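PDB 2I14: nicotinate-nucleotide pyrophosphorylase from Pyrococcus furiosus, which probably catalyses the ATP-coupled transfer of the phosphoribosyl group of 5-phosphoribosyl 1-diphosphate to nicotinate, giving nicotinate ribonucleotide for NAD biosynthesis. Local coordinates for residues I211-T216 and A237-T242; I271-G276 and D287-F292. All coordinates share one frame; numbering follows the deposited sequence.

Contact 1: I211-T216 and A237-T242; sequences IALVDT and AVRLDT. With ZN (zinc ion), chain H; PCP (1-alpha-pyrophosphoryl-2-alpha,3-alpha-dihydroxy-4-beta-cyclopentane-methanol-5-phosphate), chain I.
Ile-211 lies beside Ala-237 at the start of a parallel beta-alpha-beta unit in the TIM-barrel-like C-terminal domain of the phosphoribosyltransferase family, with helix 220-228 linking the two strands. Its CG2, anti to the backbone N, rests 3.8 Å from Arg-239 CB, while its CG1 meets Ala-237 CB. Ala-212 makes the two backbone bonds of the pairing: its N donates to Ala-237 O (3.0 Å), and its O accepts a nearly straight bond from Arg-239 N (3.0 Å, 174° at the hydrogen). From Leu-213, CD2 lies over one face of the Arg-239 guanidinium, and at the edge of that group NH2 comes within 3.2 Å of PCP O3A, the oxygen bridging PA and PB. An alanine in place of Arg-239 would probably leave the diphosphate without this nearby positive charge and Leu-213 CD2 without the flat group it covers. Val-214 packs loosely by CB on Leu-240 CD1. Asp-215, a known zinc ligand of this protein, keeps OD1 3.1 Å from the metal here and is not bound; its OD2 forms a salt bridge with Arg-321 of the second subunit. Asp-241 OD2, at 2.4 Å, holds the metal together with His-184 NE2.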
loop_
_atom_site.group_PDB
_atom_site.type_symbol
_atom_site.label_atom_id
_atom_site.label_comp_id
_atom_site.label_asym_id
_atom_site.label_seq_id
_atom_site.Cartn_x
_atom_site.Cartn_y
_atom_site.Cartn_z
ATOM N N ILE A 211 -12.397 8.319 41.964
ATOM C CA ILE A 211 -11.345 8.046 41.008
ATOM C C ILE A 211 -10.470 9.285 40.955
ATOM O O ILE A 211 -10.958 10.383 40.717
ATOM C CB ILE A 211 -11.919 7.770 39.602
ATOM C CG1 ILE A 211 -12.937 6.621 39.658
ATOM C CG2 ILE A 211 -10.781 7.422 38.639
ATOM C CD1 ILE A 211 -14.331 7.029 40.077
ATOM N N ALA A 212 -9.176 9.102 41.187
ATOM C CA ALA A 212 -8.238 10.213 41.186
ATOM C C ALA A 212 -7.699 10.563 39.796
ATOM O O ALA A 212 -7.260 9.695 39.038
ATOM C CB ALA A 212 -7.085 9.904 42.128
ATOM N N LEU A 213 -7.733 11.848 39.471
ATOM C CA LEU A 213 -7.237 12.310 38.194
ATOM C C LEU A 213 -5.728 12.482 38.367
ATOM O O LEU A 213 -5.246 13.525 38.822
ATOM C CB LEU A 213 -7.920 13.630 37.825
ATOM C CG LEU A 213 -8.038 13.966 36.336
ATOM C CD1 LEU A 213 -6.746 14.561 35.813
ATOM C CD2 LEU A 213 -8.401 12.706 35.574
ATOM N N VAL A 214 -4.996 11.431 38.010
ATOM C CA VAL A 214 -3.542 11.382 38.121
ATOM C C VAL A 214 -2.746 12.389 37.296
ATOM O O VAL A 214 -2.418 13.468 37.779
ATOM C CB VAL A 214 -3.049 9.991 37.776
ATOM C CG1 VAL A 214 -1.535 9.948 37.845
ATOM C CG2 VAL A 214 -3.675 8.993 38.732
ATOM N N ASP A 215 -2.419 12.018 36.062
ATOM C CA ASP A 215 -1.655 12.872 35.148
ATOM C C ASP A 215 -2.070 14.346 35.147
ATOM O O ASP A 215 -3.141 14.675 34.654
ATOM C CB ASP A 215 -1.791 12.332 33.718
ATOM C CG ASP A 215 -1.173 13.256 32.675
ATOM O OD1 ASP A 215 -1.552 14.450 32.626
ATOM O OD2 ASP A 215 -0.308 12.785 31.898
ATOM N N THR A 216 -1.223 15.226 35.675
ATOM C CA THR A 216 -1.528 16.661 35.686
ATOM C C THR A 216 -0.241 17.478 35.530
ATOM O O THR A 216 -0.114 18.296 34.612
ATOM C CB THR A 216 -2.237 17.116 36.995
ATOM O OG1 THR A 216 -3.417 16.330 37.215
ATOM C CG2 THR A 216 -2.634 18.591 36.895
ATOM N N ALA A 237 -10.458 4.052 42.110
ATOM C CA ALA A 237 -9.744 3.856 40.860
ATOM C C ALA A 237 -8.900 5.056 40.510
ATOM O O ALA A 237 -9.041 6.125 41.089
ATOM C CB ALA A 237 -10.732 3.580 39.735
ATOM N N VAL A 238 -8.010 4.862 39.552
ATOM C CA VAL A 238 -7.150 5.932 39.082
ATOM C C VAL A 238 -7.487 6.151 37.609
ATOM O O VAL A 238 -7.699 5.187 36.875
ATOM C CB VAL A 238 -5.662 5.548 39.256
ATOM C CG1 VAL A 238 -4.831 6.104 38.109
ATOM C CG2 VAL A 238 -5.150 6.093 40.587
ATOM N N ARG A 239 -7.555 7.409 37.178
ATOM C CA ARG A 239 -7.876 7.696 35.776
ATOM C C ARG A 239 -6.668 8.119 34.959
ATOM O O ARG A 239 -5.920 9.008 35.362
ATOM C CB ARG A 239 -8.942 8.793 35.670
ATOM C CG ARG A 239 -9.655 8.828 34.324
ATOM C CD ARG A 239 -10.725 9.915 34.254
ATOM N NE ARG A 239 -10.187 11.197 33.793
ATOM C CZ ARG A 239 -10.905 12.306 33.631
ATOM N NH1 ARG A 239 -12.204 12.317 33.893
ATOM N NH2 ARG A 239 -10.327 13.407 33.189
ATOM N N LEU A 240 -6.480 7.466 33.816
ATOM C CA LEU A 240 -5.385 7.805 32.913
ATOM C C LEU A 240 -5.975 8.385 31.635
ATOM O O LEU A 240 -6.842 7.772 30.996
ATOM C CB LEU A 240 -4.541 6.578 32.574
ATOM C CG LEU A 240 -3.795 5.902 33.722
ATOM C CD1 LEU A 240 -3.081 6.959 34.569
ATOM C CD2 LEU A 240 -4.785 5.110 34.570
ATOM N N ASP A 241 -5.517 9.583 31.285
ATOM C CA ASP A 241 -5.980 10.275 30.090
ATOM C C ASP A 241 -4.786 10.968 29.453
ATOM O O ASP A 241 -4.857 12.127 29.049
ATOM C CB ASP A 241 -7.066 11.310 30.443
ATOM C CG ASP A 241 -6.550 12.420 31.345
ATOM O OD1 ASP A 241 -7.141 13.524 31.363
ATOM O OD2 ASP A 241 -5.548 12.182 32.044
ATOM N N THR A 242 -3.678 10.248 29.371
ATOM C CA THR A 242 -2.467 10.810 28.792
ATOM C C THR A 242 -2.725 11.628 27.524
ATOM O O THR A 242 -3.403 11.172 26.598
ATOM C CB THR A 242 -1.465 9.701 28.450
ATOM O OG1 THR A 242 -1.295 8.862 29.594
ATOM C CG2 THR A 242 -0.123 10.290 28.067
HETATM ZN ZN ZN H . -4.529 14.316 31.976
HETATM C C1 PCP I . -11.846 14.485 27.943
HETATM C C2 PCP I . -13.376 14.688 27.865
HETATM C C3 PCP I . -13.967 13.359 28.396
HETATM C C4 PCP I . -12.981 12.270 27.919
HETATM C C5 PCP I . -11.682 12.999 27.964
HETATM C CP PCP I . -13.294 11.653 26.519
HETATM O O1 PCP I . -11.284 14.970 29.275
HETATM O O2 PCP I . -13.794 15.788 28.678
HETATM O O3 PCP I . -14.044 13.305 29.832
HETATM O OP PCP I . -13.300 12.602 25.394
HETATM P P PCP I . -12.735 12.236 23.905
HETATM O O1P PCP I . -13.724 12.750 22.934
HETATM O O2P PCP I . -12.603 10.746 23.853
HETATM O O3P PCP I . -11.429 12.948 23.783
HETATM P PA PCP I . -9.747 14.942 29.685
HETATM O O1A PCP I . -8.989 15.670 28.587
HETATM O O2A PCP I . -9.361 13.480 29.767
HETATM O O3A PCP I . -9.739 15.681 31.062
HETATM P PB PCP I . -10.495 16.865 31.717
HETATM O O1B PCP I . -9.901 17.250 33.030
HETATM O O2B PCP I . -11.880 16.539 31.989
HETATM O O3B PCP I . -10.480 18.067 30.834
#

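Contact 2: I271-G276 and D287-F292; sequences IFVSGG and DVVDAF. With PCP (1-alpha-pyrophosphoryl-2-alpha,3-alpha-dihydroxy-4-beta-cyclopentane-methanol-5-phosphate), chain I.
Asp-290 pairs with both the backbone N-H and the C=O of Ile-271, where strands 270-274 and 291-294 run parallel in the C-terminal barrel domain, joined as a beta-alpha-beta unit through helix 279-283. The Ile-271 amide donates to Asp-290 OD1 (3.0 Å, 176° at the hydrogen), arriving from above the carboxylate plane. In return Asp-290 N reaches Ile-271 O at 2.8 Å, in the plane of that carbonyl; Ala-291 N adds a second, weak bond to the same oxygen. A side-chain oxygen and a backbone N-H of one residue therefore serve the N-H and C=O of its neighbour just before regular pairing starts. The carboxylate of Asp-290 also has long, weak ion pairs with Lys-270 and Arg-258.

Two residues on, Val-273 N donates to Ala-291 O (3.0 Å), nearly in line with its C=O. The same oxygen lies over one face of the Phe-272 ring, offset toward the rim, and Ala-291 CB touches that ring at CD2. Phe-272 CG, anti to the backbone N (chi1 -174°), comes 3.7 Å from Ala-291 O.

On the other face of the sheet the contacts are apolar: Val-273 CG1 meets Val-289 CG1 at 3.7 Å, the two side chains crossing at about a right angle, while CG2 lies beside the Phe-292 ring at CD2 (3.9 Å). Val-289 O is taken by Lys-135, Val-273 also bonds through its backbone to Gly-293, and Gly-275 O accepts from Arg-247. Past the strand end, Gly-276 N donates to PCP O3P at 3.1 Å.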
loop_
_atom_site.group_PDB
_atom_site.type_symbol
_atom_site.label_atom_id
_atom_site.label_comp_id
_atom_site.label_asym_id
_atom_site.label_seq_id
_atom_site.Cartn_x
_atom_site.Cartn_y
_atom_site.Cartn_z
ATOM N N ILE A 271 -7.861 0.532 37.111
ATOM C CA ILE A 271 -7.389 1.456 36.094
ATOM C C ILE A 271 -8.541 1.904 35.215
ATOM O O ILE A 271 -9.105 1.113 34.459
ATOM C CB ILE A 271 -6.325 0.811 35.197
ATOM C CG1 ILE A 271 -5.196 0.234 36.059
ATOM C CG2 ILE A 271 -5.765 1.853 34.237
ATOM C CD1 ILE A 271 -4.411 1.277 36.835
ATOM N N PHE A 272 -8.889 3.179 35.330
ATOM C CA PHE A 272 -9.960 3.764 34.552
ATOM C C PHE A 272 -9.311 4.700 33.531
ATOM O O PHE A 272 -8.513 5.569 33.899
ATOM C CB PHE A 272 -10.887 4.533 35.478
ATOM C CG PHE A 272 -12.110 5.073 34.800
ATOM C CD1 PHE A 272 -12.024 6.153 33.920
ATOM C CD2 PHE A 272 -13.354 4.498 35.034
ATOM C CE1 PHE A 272 -13.159 6.651 33.286
ATOM C CE2 PHE A 272 -14.498 4.988 34.402
ATOM C CZ PHE A 272 -14.403 6.064 33.529
ATOM N N VAL A 273 -9.626 4.506 32.250
ATOM C CA VAL A 273 -9.045 5.347 31.202
ATOM C C VAL A 273 -10.080 6.043 30.330
ATOM O O VAL A 273 -11.209 5.583 30.159
ATOM C CB VAL A 273 -8.099 4.549 30.263
ATOM C CG1 VAL A 273 -7.063 3.801 31.070
ATOM C CG2 VAL A 273 -8.909 3.610 29.380
ATOM N N SER A 274 -9.668 7.172 29.788
ATOM C CA SER A 274 -10.525 7.935 28.926
ATOM C C SER A 274 -9.590 8.828 28.120
ATOM O O SER A 274 -8.449 9.065 28.520
ATOM C CB SER A 274 -11.487 8.777 29.759
ATOM O OG SER A 274 -10.791 9.832 30.401
ATOM N N GLY A 275 -10.063 9.307 26.975
ATOM C CA GLY A 275 -9.226 10.171 26.175
ATOM C C GLY A 275 -9.052 9.684 24.760
ATOM O O GLY A 275 -8.315 8.732 24.505
ATOM N N GLY A 276 -9.745 10.365 23.852
ATOM C CA GLY A 276 -9.694 10.055 22.437
ATOM C C GLY A 276 -9.441 8.607 22.100
ATOM O O GLY A 276 -8.328 8.234 21.748
ATOM N N ASP A 287 -7.696 -5.776 28.014
ATOM C CA ASP A 287 -7.220 -6.706 29.024
ATOM C C ASP A 287 -6.325 -6.103 30.101
ATOM O O ASP A 287 -5.701 -6.825 30.861
ATOM C CB ASP A 287 -6.499 -7.879 28.347
ATOM C CG ASP A 287 -7.380 -8.608 27.352
ATOM O OD1 ASP A 287 -8.579 -8.819 27.652
ATOM O OD2 ASP A 287 -6.874 -8.979 26.271
ATOM N N VAL A 288 -6.267 -4.787 30.196
ATOM C CA VAL A 288 -5.419 -4.182 31.201
ATOM C C VAL A 288 -6.100 -2.958 31.803
ATOM O O VAL A 288 -5.537 -2.265 32.643
ATOM C CB VAL A 288 -4.061 -3.807 30.573
ATOM C CG1 VAL A 288 -3.206 -3.026 31.551
ATOM C CG2 VAL A 288 -3.338 -5.071 30.143
ATOM N N VAL A 289 -7.325 -2.698 31.372
ATOM C CA VAL A 289 -8.065 -1.559 31.885
ATOM C C VAL A 289 -9.379 -2.055 32.466
ATOM O O VAL A 289 -9.960 -3.034 31.986
ATOM C CB VAL A 289 -8.321 -0.515 30.782
ATOM C CG1 VAL A 289 -7.012 0.125 30.371
ATOM C CG2 VAL A 289 -8.947 -1.174 29.589
ATOM N N ASP A 290 -9.839 -1.371 33.505
ATOM C CA ASP A 290 -11.054 -1.763 34.182
ATOM C C ASP A 290 -12.321 -1.143 33.627
ATOM O O ASP A 290 -13.331 -1.838 33.467
ATOM C CB ASP A 290 -10.923 -1.459 35.677
ATOM C CG ASP A 290 -9.975 -2.416 36.381
ATOM O OD1 ASP A 290 -8.738 -2.219 36.313
ATOM O OD2 ASP A 290 -10.482 -3.385 36.993
ATOM N N ALA A 291 -12.273 0.161 33.350
ATOM C CA ALA A 291 -13.428 0.875 32.816
ATOM C C ALA A 291 -13.010 1.949 31.836
ATOM O O ALA A 291 -11.971 2.599 32.007
ATOM C CB ALA A 291 -14.223 1.483 33.934
ATOM N N PHE A 292 -13.845 2.143 30.818
ATOM C CA PHE A 292 -13.572 3.127 29.771
ATOM C C PHE A 292 -14.434 4.374 29.781
ATOM O O PHE A 292 -15.642 4.311 30.034
ATOM C CB PHE A 292 -13.734 2.497 28.394
ATOM C CG PHE A 292 -12.829 1.343 28.137
ATOM C CD1 PHE A 292 -13.227 0.059 28.445
ATOM C CD2 PHE A 292 -11.597 1.534 27.536
ATOM C CE1 PHE A 292 -12.417 -1.028 28.150
ATOM C CE2 PHE A 292 -10.784 0.453 27.240
ATOM C CZ PHE A 292 -11.204 -0.834 27.550
HETATM C C1 PCP I . -11.846 14.485 27.943
HETATM C C2 PCP I . -13.376 14.688 27.865
HETATM C C3 PCP I . -13.967 13.359 28.396
HETATM C C4 PCP I . -12.981 12.270 27.919
HETATM C C5 PCP I . -11.682 12.999 27.964
HETATM C CP PCP I . -13.294 11.653 26.519
HETATM O O1 PCP I . -11.284 14.970 29.275
HETATM O O2 PCP I . -13.794 15.788 28.678
HETATM O O3 PCP I . -14.044 13.305 29.832
HETATM O OP PCP I . -13.300 12.602 25.394
HETATM P P PCP I . -12.735 12.236 23.905
HETATM O O1P PCP I . -13.724 12.750 22.934
HETATM O O2P PCP I . -12.603 10.746 23.853
HETATM O O3P PCP I . -11.429 12.948 23.783
HETATM P PA PCP I . -9.747 14.942 29.685
HETATM O O1A PCP I . -8.989 15.670 28.587
HETATM O O2A PCP I . -9.361 13.480 29.767
HETATM O O3A PCP I . -9.739 15.681 31.062
HETATM P PB PCP I . -10.495 16.865 31.717
HETATM O O1B PCP I . -9.901 17.250 33.030
HETATM O O2B PCP I . -11.880 16.539 31.989
HETATM O O3B PCP I . -10.480 18.067 30.834
#

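Contacts 1 and 2 are consecutive along the chain and share one parallel sheet, their centres about 10 Å apart. Strands 237-240 and 270-274 are neighbours there, tied by two probable hydrogen bonds, Leu-240 N to Phe-272 O and Phe-272 N to Val-238 O, each 2.8 Å. Between them Leu-240 packs on Ile-271, and Asp-241 CB lies 3.3 Å from Ser-274 O. Segments 237-242 and 271-276 bring the contacts to PCP: the first meets the diphosphate and the zinc, the second donates to the 5-phosphate through Gly-276, though Ser-274 also lies near the diphosphate. The apolar core of contact 2 stands back from the metal, the side chain of Val-273 being about 11 Å from the zinc.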